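Local atomic coordinates of isocitrate dehydrogenase [NAD] subunit 1, mitochondrial (Saccharomyces cerevisiae, PDB entry 3BLX), a protein that forms with IDH2 the allosteric octamer that oxidatively decarboxylates isocitrate to 2-oxoglutarate with NAD+ in the citric acid cycle, and also binds mitochondrial mRNA leaders. Residues Lys114-Arg119 with Glu317-Gly322; Thr88-Leu93 with Glu133-Gly138. All coordinates share one frame; numbering follows the deposited sequence.

Interaction 1 (Lys114-Arg119 with Glu317-Gly322)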
loop_
_atom_site.group_PDB
_atom_site.type_symbol
_atom_site.label_atom_id
_atom_site.label_comp_id
_atom_site.label_asym_id
_atom_site.label_seq_id
_atom_site.Cartn_x
_atom_site.Cartn_y
_atom_site.Cartn_z
ATOM N N LYS E 114 -38.683 -23.134 21.916
ATOM C CA LYS E 114 -39.601 -24.204 22.291
ATOM C C LYS E 114 -40.678 -23.791 23.299
ATOM O O LYS E 114 -41.852 -24.133 23.125
ATOM C CB LYS E 114 -38.854 -25.442 22.797
ATOM C CG LYS E 114 -39.660 -26.735 22.612
ATOM C CD LYS E 114 -39.762 -27.551 23.912
ATOM C CE LYS E 114 -38.580 -28.494 24.133
ATOM N NZ LYS E 114 -38.746 -29.791 23.402
ATOM N N GLY E 115 -40.314 -23.055 24.346
ATOM C CA GLY E 115 -41.331 -22.695 25.322
ATOM C C GLY E 115 -41.858 -21.261 25.324
ATOM O O GLY E 115 -42.161 -20.713 26.394
ATOM N N VAL E 116 -41.965 -20.642 24.148
ATOM C CA VAL E 116 -42.440 -19.262 24.073
ATOM C C VAL E 116 -43.738 -19.151 23.267
ATOM O O VAL E 116 -43.782 -19.520 22.091
ATOM C CB VAL E 116 -41.375 -18.308 23.498
ATOM C CG1 VAL E 116 -41.927 -16.908 23.369
ATOM C CG2 VAL E 116 -40.212 -18.262 24.403
ATOM N N LYS E 117 -44.787 -18.639 23.916
ATOM C CA LYS E 117 -46.106 -18.515 23.289
ATOM C C LYS E 117 -46.109 -17.475 22.163
ATOM O O LYS E 117 -46.041 -16.266 22.416
ATOM C CB LYS E 117 -47.177 -18.195 24.344
ATOM C CG LYS E 117 -46.636 -17.395 25.524
ATOM C CD LYS E 117 -47.712 -17.046 26.565
ATOM C CE LYS E 117 -47.079 -16.293 27.759
ATOM N NZ LYS E 117 -48.057 -15.709 28.736
ATOM N N THR E 118 -46.183 -17.962 20.920
ATOM C CA THR E 118 -46.193 -17.088 19.748
ATOM C C THR E 118 -47.374 -17.378 18.825
ATOM O O THR E 118 -47.782 -18.527 18.636
ATOM C CB THR E 118 -44.890 -17.196 18.926
ATOM O OG1 THR E 118 -44.679 -18.554 18.521
ATOM C CG2 THR E 118 -43.694 -16.716 19.743
ATOM N N ARG E 119 -47.909 -16.319 18.235
ATOM C CA ARG E 119 -49.053 -16.423 17.342
ATOM C C ARG E 119 -48.762 -17.269 16.092
ATOM O O ARG E 119 -49.641 -17.961 15.580
ATOM C CB ARG E 119 -49.541 -15.013 17.008
ATOM C CG ARG E 119 -50.562 -14.903 15.923
ATOM C CD ARG E 119 -51.363 -13.620 16.084
ATOM N NE ARG E 119 -50.588 -12.583 16.755
ATOM C CZ ARG E 119 -51.111 -11.622 17.518
ATOM N NH1 ARG E 119 -52.427 -11.552 17.724
ATOM N NH2 ARG E 119 -50.306 -10.733 18.088
ATOM N N GLU E 317 -33.310 -25.392 26.954
ATOM C CA GLU E 317 -33.934 -26.276 27.926
ATOM C C GLU E 317 -34.549 -25.441 29.033
ATOM O O GLU E 317 -35.707 -25.642 29.400
ATOM C CB GLU E 317 -32.883 -27.220 28.511
ATOM C CG GLU E 317 -33.411 -28.495 29.152
ATOM C CD GLU E 317 -32.292 -29.480 29.471
ATOM O OE1 GLU E 317 -31.565 -29.889 28.531
ATOM O OE2 GLU E 317 -32.137 -29.840 30.659
ATOM N N THR E 318 -33.777 -24.494 29.557
ATOM C CA THR E 318 -34.283 -23.618 30.603
ATOM C C THR E 318 -35.544 -22.844 30.190
ATOM O O THR E 318 -36.468 -22.697 30.983
ATOM C CB THR E 318 -33.231 -22.638 31.078
ATOM O OG1 THR E 318 -32.130 -23.358 31.642
ATOM C CG2 THR E 318 -33.812 -21.690 32.124
ATOM N N ILE E 319 -35.594 -22.345 28.961
ATOM C CA ILE E 319 -36.763 -21.575 28.555
ATOM C C ILE E 319 -37.923 -22.505 28.142
ATOM O O ILE E 319 -39.098 -22.125 28.219
ATOM C CB ILE E 319 -36.474 -20.422 27.478
ATOM C CG1 ILE E 319 -36.837 -20.858 26.071
ATOM C CG2 ILE E 319 -35.066 -19.847 27.549
ATOM C CD1 ILE E 319 -38.242 -20.445 25.703
ATOM N N ALA E 320 -37.602 -23.728 27.731
ATOM C CA ALA E 320 -38.642 -24.712 27.399
ATOM C C ALA E 320 -39.538 -25.089 28.598
ATOM O O ALA E 320 -40.756 -25.228 28.456
ATOM C CB ALA E 320 -38.028 -25.945 26.792
ATOM N N GLU E 321 -38.927 -25.266 29.767
ATOM C CA GLU E 321 -39.663 -25.439 31.016
ATOM C C GLU E 321 -39.956 -24.075 31.622
ATOM O O GLU E 321 -39.042 -23.390 32.085
ATOM C CB GLU E 321 -38.817 -26.239 32.007
ATOM C CG GLU E 321 -38.083 -27.419 31.389
ATOM C CD GLU E 321 -36.845 -27.817 32.177
ATOM O OE1 GLU E 321 -36.489 -27.096 33.154
ATOM O OE2 GLU E 321 -36.235 -28.851 31.802
ATOM N N GLY E 322 -41.227 -23.693 31.650
ATOM C CA GLY E 322 -41.626 -22.352 32.048
ATOM C C GLY E 322 -41.106 -21.809 33.371
ATOM O O GLY E 322 -41.461 -20.692 33.750
#
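Val-116 has CG1 anti to its backbone N (chi1 177°), so that CG2, anti to the carbonyl carbon, is the methyl that meets helix 306-320. From that helix Ile-319 answers with CG2 anti to its own carbonyl carbon and with its other branch, CG1 and CD1, reaching across to the loop. In the alpha/beta fold of the isocitrate and isopropylmalate dehydrogenases, the contact sets the connection between strands 105-111 and 124-130 against the C-terminal end of this helix. The two aliphatic side chains cross obliquely and meet tip to tip, Val-116 CG2 lying 3.2 Å from Ile-319 CD1. The same CD1 also reaches the main chain one residue earlier, 3.6 Å from Gly-115 N. With no side chain at Gly-115, the backbones themselves draw close, and Gly-115 CA is 4.0 Å from Ala-320 CA. On the outer side Lys-114 has CG anti to its N (chi1 -155°), and its chain bends at each later torsion, laying its methylenes over the Ala-320 methyl.

No hydrogen bond joins the two segments; apolar atoms and backbone proximity carry the contact. The helix keeps its own bonding to its end, where Glu-321 N donates to Glu-317 O at 3.3 Å before the chain leaves helical geometry at Glu-321. Ile-319 continues inward onto Phe-338 of helix 335-347 and onto Leu-113, while Val-116 rests on Ile-329. The carboxylate of Glu-321 is salt-bridged to Lys-345, tying the helix end to that neighbouring helix. At the exposed margin Lys-114 CD and CE both sit 3.7 Å from Ala-320 CB, whereas NZ runs on past the methyl, 5.2 Å from that CB.

Interaction 2 (Thr88-Leu93 with Glu133-Gly138)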
loop_
_atom_site.group_PDB
_atom_site.type_symbol
_atom_site.label_atom_id
_atom_site.label_comp_id
_atom_site.label_asym_id
_atom_site.label_seq_id
_atom_site.Cartn_x
_atom_site.Cartn_y
_atom_site.Cartn_z
ATOM N N THR E 88 -30.624 2.040 16.147
ATOM C CA THR E 88 -30.825 2.224 14.711
ATOM C C THR E 88 -29.555 1.983 13.875
ATOM O O THR E 88 -29.626 1.851 12.648
ATOM C CB THR E 88 -31.431 3.618 14.392
ATOM O OG1 THR E 88 -30.628 4.641 14.987
ATOM C CG2 THR E 88 -32.839 3.726 14.946
ATOM N N GLY E 89 -28.403 1.916 14.545
ATOM C CA GLY E 89 -27.134 1.667 13.880
ATOM C C GLY E 89 -26.284 2.911 13.705
ATOM O O GLY E 89 -25.280 2.891 13.005
ATOM N N HIS E 90 -26.691 4.002 14.333
ATOM C CA HIS E 90 -25.916 5.224 14.294
ATOM C C HIS E 90 -25.247 5.454 15.650
ATOM O O HIS E 90 -25.151 4.537 16.474
ATOM C CB HIS E 90 -26.790 6.404 13.889
ATOM C CG HIS E 90 -27.441 6.249 12.538
ATOM N ND1 HIS E 90 -28.730 5.774 12.377
ATOM C CD2 HIS E 90 -26.990 6.530 11.288
ATOM C CE1 HIS E 90 -29.042 5.759 11.091
ATOM N NE2 HIS E 90 -28.006 6.217 10.408
ATOM N N GLY E 91 -24.768 6.663 15.900
ATOM C CA GLY E 91 -24.049 6.888 17.145
ATOM C C GLY E 91 -22.604 6.431 17.037
ATOM O O GLY E 91 -22.308 5.453 16.355
ATOM N N SER E 92 -21.715 7.128 17.739
ATOM C CA SER E 92 -20.286 7.079 17.468
ATOM C C SER E 92 -19.681 5.689 17.312
ATOM O O SER E 92 -18.840 5.477 16.434
ATOM C CB SER E 92 -19.528 7.888 18.520
ATOM O OG SER E 92 -19.571 9.271 18.219
ATOM N N LEU E 93 -20.118 4.755 18.150
ATOM C CA LEU E 93 -19.541 3.422 18.160
ATOM C C LEU E 93 -19.814 2.696 16.866
ATOM O O LEU E 93 -18.889 2.170 16.236
ATOM C CB LEU E 93 -20.087 2.595 19.328
ATOM C CG LEU E 93 -19.108 1.667 20.050
ATOM C CD1 LEU E 93 -19.799 0.362 20.352
ATOM C CD2 LEU E 93 -17.789 1.431 19.266
ATOM N N GLU E 133 -23.403 1.464 3.483
ATOM C CA GLU E 133 -23.866 2.284 2.370
ATOM C C GLU E 133 -25.331 2.646 2.586
ATOM O O GLU E 133 -25.884 2.344 3.626
ATOM C CB GLU E 133 -23.800 1.430 1.122
ATOM C CG GLU E 133 -23.276 2.088 -0.052
ATOM C CD GLU E 133 -22.982 1.071 -1.140
ATOM O OE1 GLU E 133 -21.908 1.204 -1.770
ATOM O OE2 GLU E 133 -23.805 0.127 -1.343
ATOM N N GLY E 134 -25.966 3.241 1.580
ATOM C CA GLY E 134 -27.351 3.649 1.685
ATOM C C GLY E 134 -27.565 4.600 2.846
ATOM O O GLY E 134 -26.986 5.690 2.894
ATOM N N GLU E 135 -28.396 4.162 3.781
ATOM C CA GLU E 135 -28.709 4.916 4.990
ATOM C C GLU E 135 -27.453 5.373 5.744
ATOM O O GLU E 135 -27.413 6.465 6.300
ATOM C CB GLU E 135 -29.610 4.075 5.907
ATOM C CG GLU E 135 -30.135 4.816 7.125
ATOM C CD GLU E 135 -31.325 4.128 7.792
ATOM O OE1 GLU E 135 -32.161 3.519 7.082
ATOM O OE2 GLU E 135 -31.429 4.227 9.038
ATOM N N PHE E 136 -26.411 4.549 5.727
ATOM C CA PHE E 136 -25.234 4.778 6.551
ATOM C C PHE E 136 -24.091 5.582 5.923
ATOM O O PHE E 136 -23.044 5.738 6.557
ATOM C CB PHE E 136 -24.686 3.453 7.052
ATOM C CG PHE E 136 -25.685 2.656 7.808
ATOM C CD1 PHE E 136 -26.048 1.397 7.373
ATOM C CD2 PHE E 136 -26.285 3.174 8.959
ATOM C CE1 PHE E 136 -26.993 0.664 8.090
ATOM C CE2 PHE E 136 -27.227 2.449 9.661
ATOM C CZ PHE E 136 -27.578 1.197 9.240
ATOM N N SER E 137 -24.281 6.099 4.708
ATOM C CA SER E 137 -23.247 6.904 4.045
ATOM C C SER E 137 -23.817 8.078 3.235
ATOM O O SER E 137 -23.173 8.618 2.332
ATOM C CB SER E 137 -22.364 6.028 3.138
ATOM O OG SER E 137 -23.023 5.684 1.920
ATOM N N GLY E 138 -25.025 8.496 3.546
ATOM C CA GLY E 138 -25.575 9.588 2.762
ATOM C C GLY E 138 -24.886 10.954 2.837
ATOM O O GLY E 138 -23.710 11.104 3.175
#
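Next to Arg-98 and Arg-129, which probably bind substrate as in related enzymes of the isocitrate dehydrogenase family, the turn between helices 84-88 and 92-99 packs against a 3-10 turn at Glu-135 and Phe-136. The more extensively packed part is the Phe-136 ring, which meets His-90 and the carbonyls of Thr-88 and Gly-89. Its CE2 lies over one face of the His-90 imidazole, offset toward the rim, the ring planes inclined obliquely at 54° and NE2 of His-90 3.8 Å from CD2 of Phe-136. Thr-88 O comes to the phenyl edge in plane, 3.9 Å from Phe-136 CE2. Arg-98 holds both sides, making a cation-pi contact with Phe-136 and a hydrogen bond to Gly-89 O.

Glu-135 makes the sparser side, meeting His-90 at one edge, yet it is still buried, between Met-238 of the same chain and basic residues of subunit 2. Its extended chain brings the carboxylate nearly coplanar with the imidazole, without a hydrogen bond; OE2 makes long, weak ion pairs with Lys-189 and Arg-194 of subunit 2. Thr-88 OG1, bonded mainly to Pro-84 O, has a weak bond with His-90 ND1, while the neighbouring ring atom, His-90 CE1, stands 3.5 Å from Glu-135 OE2.

The two contacts lie on opposite sides of the chain's centre, their nearest atoms about 23 Å apart, and share no helix or strand. Interaction 1 is a surface contact, mostly aliphatic, away from the annotated sites, between a loop and a helix end. Interaction 2 is buried, mixing aromatic rings, carbonyl oxygens and a carboxylate beside the probable substrate arginines and against subunit 2. Neither has a hydrogen bond between its segments, and in both a glycine lies at the interface. In sequence, the loop of 114-119 precedes strand 124-130 and the turn of 133-138 follows it.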